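Local coordinates for putative hemin transport system, substrate-binding protein (Burkholderia cenocepacia, PDB 5Y8A) that probably captures heme in the periplasm and hands it to a hemin uptake transporter, holding two stacked heme molecules in the cleft between its lobes, at residues A35-T40 against V51-A56; A72-G77 against T94-H99; G167-A172 against G187-K192. All coordinates share one frame; numbering follows the deposited sequence.

In the fold
The three contacts follow one another along the chain and face a cleft that holds two hemes. Contacts 1 and 2 belong to the N-terminal lobe, whose parallel sheet runs 30-35, 6-11, 69-73, 91-95: contact 1 lies in the loops beyond strand 30-35, contact 2 at the ends of strands 69-73 and 91-95. Their centres are about 13 Å apart, and they meet where Q54 and R55 approach E75. Contact 3 belongs to the other lobe, its centre about 23 Å from that of contact 1 and about 18 Å from that of contact 2, which it touches through H99 against A171. Contact 1 supplies the iron ligand of one heme and contact 3 the propionate site of the other, consistent with a two-lobed periplasmic heme carrier.

Contact 1. Residues A35-T40 against V51-A56; sequences ADTTCT and VGYQRA. With HEM (protoporphyrin IX containing Fe), chain C.
With CG turned anti to its backbone N (chi1 170°), Y53 sends its phenol out to the heme iron while the ring edge still runs past T37 and T38; D36 holds CG between its backbone N and carbonyl carbon (chi1 74°), which lets the carboxylate reach back to T38 and lie beside Q54. The two loops are joined by backbone bonds at two points, V51 N to A35 O at 2.9 Å and T37 N to G52 O at 3.1 Å. Glycine suits position 52 because a CB there would jam against the preceding carbonyl O and hit A56 O. D36 OD2 accepts from T38 N at 3.0 Å, closing an Asx turn, and from T38 OG1 at 2.6 Å. The short side chain of aspartate suits this task, and its other oxygen, OD1, accepts a hydrogen bond from G12 N. Doubly gripped, the carboxylate lies alongside Q54, its plane almost parallel to the amide plane.

In this periplasmic binding protein, 35-40 follows strand 30-35 of the N-terminal lobe and 51-56 links helices 43-46 and 59-64, bringing the axial ligand to the cleft: Y53 OH binds the iron at 2.1 Å. The phenol ring is wedged, with heme carbons over one face and Q54 CG over the opposite one; T37 OG1 sits at its edge in the ring plane, buried and without a polar partner in the model. T38 rests its methyl CG2 3.4 Å from Y53 CE1. From the extended Q54 chain NE2 donates to Y53 OH at 3.1 Å, nearly straight at 165°. That bond would probably stabilise negative charge on the ligand oxygen. A water bridges T38 OG1 and Q54 OE1, and R55 lays its guanidinium flat on the porphyrin around C2C.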
loop_
_atom_site.group_PDB
_atom_site.type_symbol
_atom_site.label_atom_id
_atom_site.label_comp_id
_atom_site.label_asym_id
_atom_site.label_seq_id
_atom_site.Cartn_x
_atom_site.Cartn_y
_atom_site.Cartn_z
ATOM N N ALA A 35 -8.774 15.133 2.274
ATOM C CA ALA A 35 -8.357 13.829 1.774
ATOM C C ALA A 35 -9.458 12.818 2.084
ATOM O O ALA A 35 -10.482 13.151 2.684
ATOM C CB ALA A 35 -7.005 13.440 2.386
ATOM N N ASP A 36 -9.264 11.581 1.646
ATOM C CA ASP A 36 -10.118 10.487 2.091
ATOM C C ASP A 36 -9.448 9.783 3.269
ATOM O O ASP A 36 -8.271 9.997 3.560
ATOM C CB ASP A 36 -10.392 9.483 0.964
ATOM C CG ASP A 36 -9.189 8.618 0.659
ATOM O OD1 ASP A 36 -8.197 9.178 0.185
ATOM O OD2 ASP A 36 -9.198 7.396 0.958
ATOM N N THR A 37 -10.211 8.894 3.920
ATOM C CA THR A 37 -9.765 8.205 5.136
ATOM C C THR A 37 -8.555 7.283 4.943
ATOM O O THR A 37 -7.966 6.845 5.939
ATOM C CB THR A 37 -10.920 7.374 5.701
ATOM O OG1 THR A 37 -11.338 6.436 4.716
ATOM C CG2 THR A 37 -12.106 8.246 6.042
ATOM N N THR A 38 -8.188 6.919 3.721
ATOM C CA THR A 38 -7.002 6.089 3.588
ATOM C C THR A 38 -5.716 6.903 3.689
ATOM O O THR A 38 -4.638 6.320 3.655
ATOM C CB THR A 38 -7.003 5.335 2.256
ATOM O OG1 THR A 38 -6.866 6.277 1.184
ATOM C CG2 THR A 38 -8.308 4.570 2.088
ATOM N N CYS A 39 -5.806 8.228 3.811
ATOM C CA CYS A 39 -4.630 9.097 3.789
ATOM C C CYS A 39 -4.180 9.329 5.219
ATOM O O CYS A 39 -4.552 10.318 5.846
ATOM C CB CYS A 39 -4.950 10.407 3.084
ATOM S SG CYS A 39 -5.436 10.154 1.379
ATOM N N THR A 40 -3.356 8.406 5.731
ATOM C CA THR A 40 -2.910 8.420 7.113
ATOM C C THR A 40 -1.419 8.711 7.273
ATOM O O THR A 40 -0.942 8.767 8.412
ATOM C CB THR A 40 -3.245 7.081 7.792
ATOM O OG1 THR A 40 -2.537 6.006 7.153
ATOM C CG2 THR A 40 -4.733 6.801 7.699
ATOM N N VAL A 51 -13.209 13.266 3.659
ATOM C CA VAL A 51 -14.506 13.338 2.974
ATOM C C VAL A 51 -15.007 11.957 2.572
ATOM O O VAL A 51 -15.587 11.782 1.491
ATOM C CB VAL A 51 -14.454 14.273 1.749
ATOM C CG1 VAL A 51 -14.203 15.695 2.195
ATOM C CG2 VAL A 51 -13.375 13.847 0.773
ATOM N N GLY A 52 -14.841 10.980 3.460
ATOM C CA GLY A 52 -15.295 9.629 3.222
ATOM C C GLY A 52 -14.163 8.692 2.829
ATOM O O GLY A 52 -13.026 9.093 2.576
ATOM N N TYR A 53 -14.488 7.408 2.825
ATOM C CA TYR A 53 -13.582 6.409 2.297
ATOM C C TYR A 53 -13.488 6.541 0.766
ATOM O O TYR A 53 -14.446 6.932 0.091
ATOM C CB TYR A 53 -14.048 5.009 2.735
ATOM C CG TYR A 53 -13.294 3.946 2.013
ATOM C CD1 TYR A 53 -11.919 3.828 2.171
ATOM C CD2 TYR A 53 -13.929 3.122 1.108
ATOM C CE1 TYR A 53 -11.211 2.900 1.474
ATOM C CE2 TYR A 53 -13.230 2.187 0.401
ATOM C CZ TYR A 53 -11.883 2.076 0.595
ATOM O OH TYR A 53 -11.205 1.190 -0.148
ATOM N N GLN A 54 -12.312 6.224 0.226
ATOM C CA GLN A 54 -12.013 6.467 -1.188
ATOM C C GLN A 54 -13.042 5.882 -2.167
ATOM O O GLN A 54 -13.284 6.473 -3.223
ATOM C CB GLN A 54 -10.632 5.917 -1.518
ATOM C CG GLN A 54 -10.528 4.401 -1.462
ATOM C CD GLN A 54 -9.136 3.907 -1.790
ATOM O OE1 GLN A 54 -8.285 4.693 -2.230
ATOM N NE2 GLN A 54 -8.882 2.598 -1.558
ATOM N N ARG A 55 -13.649 4.736 -1.862
ATOM C CA ARG A 55 -14.652 4.182 -2.762
ATOM C C ARG A 55 -16.081 4.560 -2.367
ATOM O O ARG A 55 -17.021 4.100 -3.010
ATOM C CB ARG A 55 -14.513 2.652 -2.829
ATOM C CG ARG A 55 -13.093 2.184 -3.118
ATOM C CD ARG A 55 -12.951 0.660 -3.085
ATOM N NE ARG A 55 -12.238 0.175 -4.266
ATOM C CZ ARG A 55 -10.920 0.240 -4.437
ATOM N NH1 ARG A 55 -10.140 0.765 -3.501
ATOM N NH2 ARG A 55 -10.383 -0.219 -5.557
ATOM N N ALA A 56 -16.266 5.397 -1.348
ATOM C CA ALA A 56 -17.583 5.808 -0.889
ATOM C C ALA A 56 -17.588 7.309 -0.676
ATOM O O ALA A 56 -17.947 7.811 0.387
ATOM C CB ALA A 56 -17.992 5.097 0.410
HETATM C CHA HEM C . -12.728 -0.284 3.457
HETATM C CHB HEM C . -8.047 0.783 2.831
HETATM C CHC HEM C . -8.153 -1.251 -1.564
HETATM C CHD HEM C . -12.808 -2.448 -0.885
HETATM C C1A HEM C . -11.452 0.213 3.665
HETATM C C2A HEM C . -11.005 1.007 4.806
HETATM C C3A HEM C . -9.714 1.293 4.629
HETATM C C4A HEM C . -9.300 0.698 3.376
HETATM C CMA HEM C . -8.804 2.112 5.571
HETATM C CAA HEM C . -11.876 1.431 6.019
HETATM C CBA HEM C . -12.061 2.950 6.050
HETATM C CGA HEM C . -12.626 3.340 7.389
HETATM O O1A HEM C . -11.852 3.897 8.219
HETATM O O2A HEM C . -13.841 3.080 7.623
HETATM C C1B HEM C . -7.693 0.371 1.565
HETATM C C2B HEM C . -6.414 0.628 0.938
HETATM C C3B HEM C . -6.446 0.073 -0.283
HETATM C C4B HEM C . -7.736 -0.565 -0.451
HETATM C CMB HEM C . -5.277 1.437 1.612
HETATM C CAB HEM C . -5.350 0.031 -1.376
HETATM C CBB HEM C . -4.056 0.276 -1.133
HETATM C C1C HEM C . -9.418 -1.757 -1.751
HETATM C C2C HEM C . -9.864 -2.456 -2.932
HETATM C C3C HEM C . -11.158 -2.783 -2.755
HETATM C C4C HEM C . -11.557 -2.310 -1.447
HETATM C CMC HEM C . -8.923 -2.718 -4.134
HETATM C CAC HEM C . -12.132 -3.540 -3.687
HETATM C CBC HEM C . -11.772 -4.017 -4.882
HETATM C C1D HEM C . -13.218 -1.934 0.328
HETATM C C2D HEM C . -14.560 -1.965 0.863
HETATM C C3D HEM C . -14.559 -1.362 2.060
HETATM C C4D HEM C . -13.198 -0.932 2.334
HETATM C CMD HEM C . -15.780 -2.589 0.152
HETATM C CAD HEM C . -15.801 -1.195 2.970
HETATM C CBD HEM C . -15.981 0.245 3.447
HETATM C CGD HEM C . -16.207 0.258 4.940
HETATM O O1D HEM C . -16.096 1.343 5.570
HETATM O O2D HEM C . -16.484 -0.829 5.505
HETATM N NA HEM C . -10.380 0.049 2.809
HETATM N NB HEM C . -8.479 -0.358 0.689
HETATM N NC HEM C . -10.471 -1.685 -0.867
HETATM N ND HEM C . -12.420 -1.298 1.255
HETATM FE FE HEM C . -10.599 -0.607 0.787
HETATM O O HOH W 1 -5.581 4.157 -0.811
#

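Contact 2. Residues A72-G77 against T94-H99; sequences ASAEAG and TFDERH
Strands 69-73 and 91-95 run parallel here, pairing A72 with T94 and S73 with F95, and A72 O receives F95 N at 3.0 Å, while A74 N donates to F95 O just as the first strand ends in a type I turn, S73 to A76. These are the two parallel strands of a beta-alpha-beta unit at one edge of the sheet, 91-95 outermost, connected through helix 79-87. The T94 methyl CG2, anti to the backbone N, lies 3.4 Å from A74 CA, and A74 CB lies beside D96 OD1. Beyond the strands E97 holds CG anti to its carbonyl carbon (chi1 -60°), which places CG by S73 CB and 3.0 Å from E75 OE1; a bend at chi2 then sets the carboxylate. The two acid chains cross at about a right angle with their carboxylates turned 81° apart, E75 OE1 standing 3.3 Å from E97 OE1. S73 OG donates a hydrogen bond to E75 OE2, modelled so short that its length is doubtful, and Q54 and R55 of the heme site lie next to E75. K107 forms a salt bridge with E97 OE2, which should offset part of the repulsion; even so, two acids this close probably raise the proton affinity of one of them.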
loop_
_atom_site.group_PDB
_atom_site.type_symbol
_atom_site.label_atom_id
_atom_site.label_comp_id
_atom_site.label_asym_id
_atom_site.label_seq_id
_atom_site.Cartn_x
_atom_site.Cartn_y
_atom_site.Cartn_z
ATOM N N ALA A 72 -7.088 12.184 -7.655
ATOM C CA ALA A 72 -7.842 11.020 -7.230
ATOM C C ALA A 72 -7.182 9.764 -7.761
ATOM O O ALA A 72 -6.785 9.711 -8.930
ATOM C CB ALA A 72 -9.291 11.086 -7.723
ATOM N N SER A 73 -7.083 8.744 -6.918
ATOM C CA SER A 73 -6.729 7.449 -7.465
ATOM C C SER A 73 -7.834 6.995 -8.410
ATOM O O SER A 73 -9.014 7.332 -8.236
ATOM C CB SER A 73 -6.493 6.430 -6.355
ATOM O OG SER A 73 -7.680 6.181 -5.632
ATOM N N ALA A 74 -7.437 6.271 -9.459
ATOM C CA ALA A 74 -8.416 5.725 -10.393
ATOM C C ALA A 74 -9.464 4.873 -9.685
ATOM O O ALA A 74 -10.560 4.684 -10.216
ATOM C CB ALA A 74 -7.702 4.910 -11.482
ATOM N N GLU A 75 -9.153 4.387 -8.487
ATOM C CA GLU A 75 -10.053 3.631 -7.638
ATOM C C GLU A 75 -11.068 4.505 -6.902
ATOM O O GLU A 75 -11.932 3.965 -6.207
ATOM C CB GLU A 75 -9.222 2.834 -6.626
ATOM C CG GLU A 75 -7.702 3.067 -6.752
ATOM C CD GLU A 75 -7.007 3.302 -5.407
ATOM O OE1 GLU A 75 -5.931 2.712 -5.165
ATOM O OE2 GLU A 75 -7.536 4.092 -4.595
ATOM N N ALA A 76 -10.982 5.828 -7.013
ATOM C CA ALA A 76 -11.895 6.698 -6.277
ATOM C C ALA A 76 -13.309 6.539 -6.813
ATOM O O ALA A 76 -13.511 6.407 -8.018
ATOM C CB ALA A 76 -11.458 8.156 -6.389
ATOM N N GLY A 77 -14.291 6.532 -5.916
ATOM C CA GLY A 77 -15.660 6.331 -6.328
ATOM C C GLY A 77 -16.669 6.674 -5.254
ATOM O O GLY A 77 -16.316 7.153 -4.174
ATOM N N THR A 94 -7.039 12.040 -12.478
ATOM C CA THR A 94 -7.059 10.664 -12.021
ATOM C C THR A 94 -5.738 9.973 -12.337
ATOM O O THR A 94 -5.095 10.265 -13.351
ATOM C CB THR A 94 -8.248 9.938 -12.657
ATOM O OG1 THR A 94 -9.453 10.430 -12.061
ATOM C CG2 THR A 94 -8.189 8.466 -12.417
ATOM N N PHE A 95 -5.332 9.070 -11.433
ATOM C CA PHE A 95 -4.054 8.367 -11.461
ATOM C C PHE A 95 -4.300 6.879 -11.236
ATOM O O PHE A 95 -5.117 6.504 -10.395
ATOM C CB PHE A 95 -3.101 8.915 -10.374
ATOM C CG PHE A 95 -2.757 10.359 -10.547
ATOM C CD1 PHE A 95 -3.599 11.344 -10.068
ATOM C CD2 PHE A 95 -1.592 10.736 -11.208
ATOM C CE1 PHE A 95 -3.299 12.689 -10.254
ATOM C CE2 PHE A 95 -1.279 12.083 -11.395
ATOM C CZ PHE A 95 -2.118 13.054 -10.920
ATOM N N ASP A 96 -3.624 6.033 -11.997
ATOM C CA ASP A 96 -3.822 4.607 -11.789
ATOM C C ASP A 96 -2.928 4.090 -10.658
ATOM O O ASP A 96 -1.926 4.703 -10.282
ATOM C CB ASP A 96 -3.556 3.830 -13.075
ATOM C CG ASP A 96 -4.842 3.451 -13.824
ATOM O OD1 ASP A 96 -5.815 3.011 -13.175
ATOM O OD2 ASP A 96 -4.873 3.574 -15.071
ATOM N N GLU A 97 -3.313 2.947 -10.108
ATOM C CA GLU A 97 -2.651 2.339 -8.960
ATOM C C GLU A 97 -2.226 0.927 -9.344
ATOM O O GLU A 97 -2.740 -0.065 -8.809
ATOM C CB GLU A 97 -3.573 2.335 -7.728
ATOM C CG GLU A 97 -4.003 3.721 -7.287
ATOM C CD GLU A 97 -3.037 4.347 -6.297
ATOM O OE1 GLU A 97 -2.851 3.763 -5.208
ATOM O OE2 GLU A 97 -2.459 5.415 -6.610
ATOM N N ARG A 98 -1.292 0.832 -10.278
ATOM C CA ARG A 98 -0.739 -0.465 -10.606
ATOM C C ARG A 98 0.308 -0.818 -9.567
ATOM O O ARG A 98 0.946 0.057 -8.973
ATOM C CB ARG A 98 -0.148 -0.458 -12.010
ATOM C CG ARG A 98 -1.200 -0.272 -13.069
ATOM C CD ARG A 98 -0.599 -0.047 -14.441
ATOM N NE ARG A 98 -0.610 1.366 -14.819
ATOM C CZ ARG A 98 -1.710 2.050 -15.129
ATOM N NH1 ARG A 98 -2.908 1.464 -15.087
ATOM N NH2 ARG A 98 -1.616 3.330 -15.475
ATOM N N HIS A 99 0.450 -2.109 -9.309
ATOM C CA HIS A 99 1.299 -2.546 -8.209
ATOM C C HIS A 99 2.730 -2.710 -8.696
ATOM O O HIS A 99 3.268 -3.806 -8.725
ATOM C CB HIS A 99 0.780 -3.845 -7.606
ATOM C CG HIS A 99 -0.652 -3.776 -7.179
ATOM N ND1 HIS A 99 -1.626 -4.588 -7.721
ATOM C CD2 HIS A 99 -1.278 -2.973 -6.291
ATOM C CE1 HIS A 99 -2.791 -4.293 -7.174
ATOM N NE2 HIS A 99 -2.607 -3.316 -6.304
#

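Contact 3. Residues G167-A172 against G187-K192; sequences GQRTAA and GFDHYK. With HEM (protoporphyrin IX containing Fe), chain D.
Q168 shares its backbone with both neighbours of D189: its N donates to F188 O at 2.7 Å, and its O accepts H190 N at 2.8 Å. G167 N adds a bond to H190 O. A CB on G167 would run into F188 O, so glycine lets the backbones close up. Its CA lies 3.7 Å from the F188 ring centroid in a CH-pi contact, while K192 CE covers the opposite face. The R169 chain, extended from CG to NE, passes over D189, whose OD2 lies 3.2 Å from NE but well out of the guanidinium plane, so charge alone joins them; a water links NE to D189 OD1. From this loop the chain enters helix 171-178 of the second lobe, with T170 as N-cap, its OG1 accepting from D173 N. The helix start and strand 191-193 together receive the heme propionates. A171 N donates to heme O2A at 2.8 Å, where the helix dipole should add to the attraction, and Y191 N donates to O1D of the other propionate. The T170 methyl CG2 packs 3.4 Å from Y191 CE1, and a water connects H190 ND1 with heme O2D.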
loop_
_atom_site.group_PDB
_atom_site.type_symbol
_atom_site.label_atom_id
_atom_site.label_comp_id
_atom_site.label_asym_id
_atom_site.label_seq_id
_atom_site.Cartn_x
_atom_site.Cartn_y
_atom_site.Cartn_z
ATOM N N GLY A 167 -4.052 -13.755 -3.198
ATOM C CA GLY A 167 -3.621 -14.469 -4.384
ATOM C C GLY A 167 -2.831 -13.569 -5.299
ATOM O O GLY A 167 -2.145 -12.641 -4.858
ATOM N N GLN A 168 -2.948 -13.820 -6.598
ATOM C CA GLN A 168 -2.210 -12.995 -7.539
ATOM C C GLN A 168 -2.953 -11.694 -7.811
ATOM O O GLN A 168 -4.072 -11.476 -7.349
ATOM C CB GLN A 168 -1.952 -13.754 -8.834
ATOM C CG GLN A 168 -0.737 -14.665 -8.727
ATOM C CD GLN A 168 -0.931 -15.768 -7.701
ATOM O OE1 GLN A 168 -1.650 -16.748 -7.935
ATOM N NE2 GLN A 168 -0.283 -15.615 -6.551
ATOM N N ARG A 169 -2.281 -10.802 -8.541
ATOM C CA ARG A 169 -2.827 -9.500 -8.919
ATOM C C ARG A 169 -3.176 -8.647 -7.699
ATOM O O ARG A 169 -4.102 -7.839 -7.751
ATOM C CB ARG A 169 -4.036 -9.663 -9.831
ATOM C CG ARG A 169 -3.699 -10.484 -11.066
ATOM C CD ARG A 169 -4.716 -10.315 -12.159
ATOM N NE ARG A 169 -4.591 -11.367 -13.163
ATOM C CZ ARG A 169 -5.268 -11.393 -14.310
ATOM N NH1 ARG A 169 -6.116 -10.414 -14.606
ATOM N NH2 ARG A 169 -5.097 -12.396 -15.160
ATOM N N THR A 170 -2.425 -8.809 -6.603
ATOM C CA THR A 170 -2.590 -7.992 -5.411
ATOM C C THR A 170 -1.312 -7.201 -5.142
ATOM O O THR A 170 -0.237 -7.517 -5.652
ATOM C CB THR A 170 -2.908 -8.858 -4.190
ATOM O OG1 THR A 170 -1.851 -9.795 -4.033
ATOM C CG2 THR A 170 -4.273 -9.640 -4.364
ATOM N N ALA A 171 -1.434 -6.168 -4.313
ATOM C CA ALA A 171 -0.244 -5.468 -3.849
ATOM C C ALA A 171 0.667 -6.408 -3.062
ATOM O O ALA A 171 1.895 -6.338 -3.188
ATOM C CB ALA A 171 -0.639 -4.250 -3.006
ATOM N N ALA A 172 0.083 -7.319 -2.277
ATOM C CA ALA A 172 0.884 -8.247 -1.478
ATOM C C ALA A 172 1.733 -9.149 -2.365
ATOM O O ALA A 172 2.927 -9.356 -2.100
ATOM C CB ALA A 172 -0.026 -9.085 -0.573
ATOM N N GLY A 187 -2.933 -19.760 -7.972
ATOM C CA GLY A 187 -4.110 -20.259 -8.653
ATOM C C GLY A 187 -5.367 -19.432 -8.505
ATOM O O GLY A 187 -6.443 -19.902 -8.892
ATOM N N PHE A 188 -5.277 -18.221 -7.960
ATOM C CA PHE A 188 -6.434 -17.338 -7.884
ATOM C C PHE A 188 -5.945 -15.902 -7.758
ATOM O O PHE A 188 -4.819 -15.645 -7.320
ATOM C CB PHE A 188 -7.353 -17.706 -6.709
ATOM C CG PHE A 188 -6.767 -17.393 -5.352
ATOM C CD1 PHE A 188 -5.885 -18.271 -4.745
ATOM C CD2 PHE A 188 -7.103 -16.223 -4.689
ATOM C CE1 PHE A 188 -5.346 -17.991 -3.499
ATOM C CE2 PHE A 188 -6.572 -15.941 -3.446
ATOM C CZ PHE A 188 -5.682 -16.819 -2.859
ATOM N N ASP A 189 -6.801 -14.968 -8.156
ATOM C CA ASP A 189 -6.477 -13.550 -8.126
ATOM C C ASP A 189 -7.255 -12.867 -7.008
ATOM O O ASP A 189 -8.304 -13.364 -6.573
ATOM C CB ASP A 189 -6.786 -12.887 -9.466
ATOM C CG ASP A 189 -5.981 -13.482 -10.620
ATOM O OD1 ASP A 189 -4.824 -13.905 -10.395
ATOM O OD2 ASP A 189 -6.511 -13.520 -11.753
ATOM N N HIS A 190 -6.723 -11.735 -6.530
ATOM C CA HIS A 190 -7.355 -10.951 -5.469
ATOM C C HIS A 190 -7.420 -11.734 -4.166
ATOM O O HIS A 190 -6.597 -12.616 -3.951
ATOM C CB HIS A 190 -8.745 -10.503 -5.925
ATOM C CG HIS A 190 -8.725 -9.871 -7.289
ATOM N ND1 HIS A 190 -7.718 -9.028 -7.693
ATOM C CD2 HIS A 190 -9.547 -10.004 -8.356
ATOM C CE1 HIS A 190 -7.929 -8.642 -8.940
ATOM N NE2 HIS A 190 -9.035 -9.219 -9.365
ATOM N N TYR A 191 -8.381 -11.439 -3.293
ATOM C CA TYR A 191 -8.380 -12.043 -1.964
ATOM C C TYR A 191 -9.557 -12.994 -1.751
ATOM O O TYR A 191 -10.672 -12.745 -2.231
ATOM C CB TYR A 191 -8.401 -10.980 -0.873
ATOM C CG TYR A 191 -7.090 -10.247 -0.651
ATOM C CD1 TYR A 191 -6.658 -9.265 -1.526
ATOM C CD2 TYR A 191 -6.309 -10.514 0.466
ATOM C CE1 TYR A 191 -5.470 -8.582 -1.311
ATOM C CE2 TYR A 191 -5.125 -9.843 0.690
ATOM C CZ TYR A 191 -4.714 -8.879 -0.199
ATOM O OH TYR A 191 -3.550 -8.232 0.052
ATOM N N LYS A 192 -9.303 -14.059 -0.982
ATOM C CA LYS A 192 -10.311 -15.038 -0.565
ATOM C C LYS A 192 -10.051 -15.508 0.866
ATOM O O LYS A 192 -8.993 -15.208 1.435
ATOM C CB LYS A 192 -10.309 -16.250 -1.500
ATOM C CG LYS A 192 -9.112 -17.156 -1.275
ATOM C CD LYS A 192 -9.361 -18.592 -1.716
ATOM C CE LYS A 192 -9.160 -18.786 -3.212
ATOM N NZ LYS A 192 -9.012 -20.235 -3.540
HETATM C CHA HEM D . -8.300 -4.546 -0.206
HETATM C CHB HEM D . -6.674 -2.151 3.677
HETATM C CHC HEM D . -10.918 -2.421 6.106
HETATM C CHD HEM D . -12.506 -4.741 2.203
HETATM C C1A HEM D . -7.443 -3.875 0.643
HETATM C C2A HEM D . -6.039 -3.561 0.420
HETATM C C3A HEM D . -5.613 -2.895 1.507
HETATM C C4A HEM D . -6.714 -2.769 2.446
HETATM C CMA HEM D . -4.203 -2.332 1.760
HETATM C CAA HEM D . -5.211 -3.928 -0.849
HETATM C CBA HEM D . -4.207 -5.036 -0.532
HETATM C CGA HEM D . -3.536 -5.695 -1.719
HETATM O O1A HEM D . -2.800 -6.683 -1.470
HETATM O O2A HEM D . -3.712 -5.270 -2.893
HETATM C C1B HEM D . -7.681 -1.989 4.613
HETATM C C2B HEM D . -7.551 -1.171 5.799
HETATM C C3B HEM D . -8.699 -1.227 6.493
HETATM C C4B HEM D . -9.620 -2.088 5.761
HETATM C CMB HEM D . -6.267 -0.392 6.158
HETATM C CAB HEM D . -8.961 -0.489 7.833
HETATM C CBB HEM D . -10.128 -0.558 8.492
HETATM C C1C HEM D . -11.774 -3.038 5.232
HETATM C C2C HEM D . -13.208 -3.227 5.351
HETATM C C3C HEM D . -13.625 -3.868 4.244
HETATM C C4C HEM D . -12.465 -4.102 3.413
HETATM C CMC HEM D . -14.067 -2.730 6.535
HETATM C CAC HEM D . -15.032 -4.361 3.811
HETATM C CBC HEM D . -16.082 -4.505 4.631
HETATM C C1D HEM D . -11.518 -4.881 1.263
HETATM C C2D HEM D . -11.719 -5.584 0.022
HETATM C C3D HEM D . -10.582 -5.536 -0.674
HETATM C C4D HEM D . -9.610 -4.809 0.127
HETATM C CMD HEM D . -13.064 -6.235 -0.372
HETATM C CAD HEM D . -10.335 -6.190 -2.053
HETATM C CBD HEM D . -10.413 -7.715 -1.844
HETATM C CGD HEM D . -10.253 -8.495 -3.123
HETATM O O1D HEM D . -10.954 -9.542 -3.281
HETATM O O2D HEM D . -9.437 -8.063 -3.984
HETATM N NA HEM D . -7.807 -3.380 1.886
HETATM N NB HEM D . -8.961 -2.529 4.623
HETATM N NC HEM D . -11.357 -3.583 4.036
HETATM N ND HEM D . -10.218 -4.421 1.316
HETATM FE FE HEM D . -9.498 -3.454 3.113
HETATM O O HOH W 2 -3.914 -16.639 -10.062
HETATM O O HOH W 3 -3.502 -13.707 -12.507
HETATM O O HOH W 4 -6.790 -7.772 -5.622
#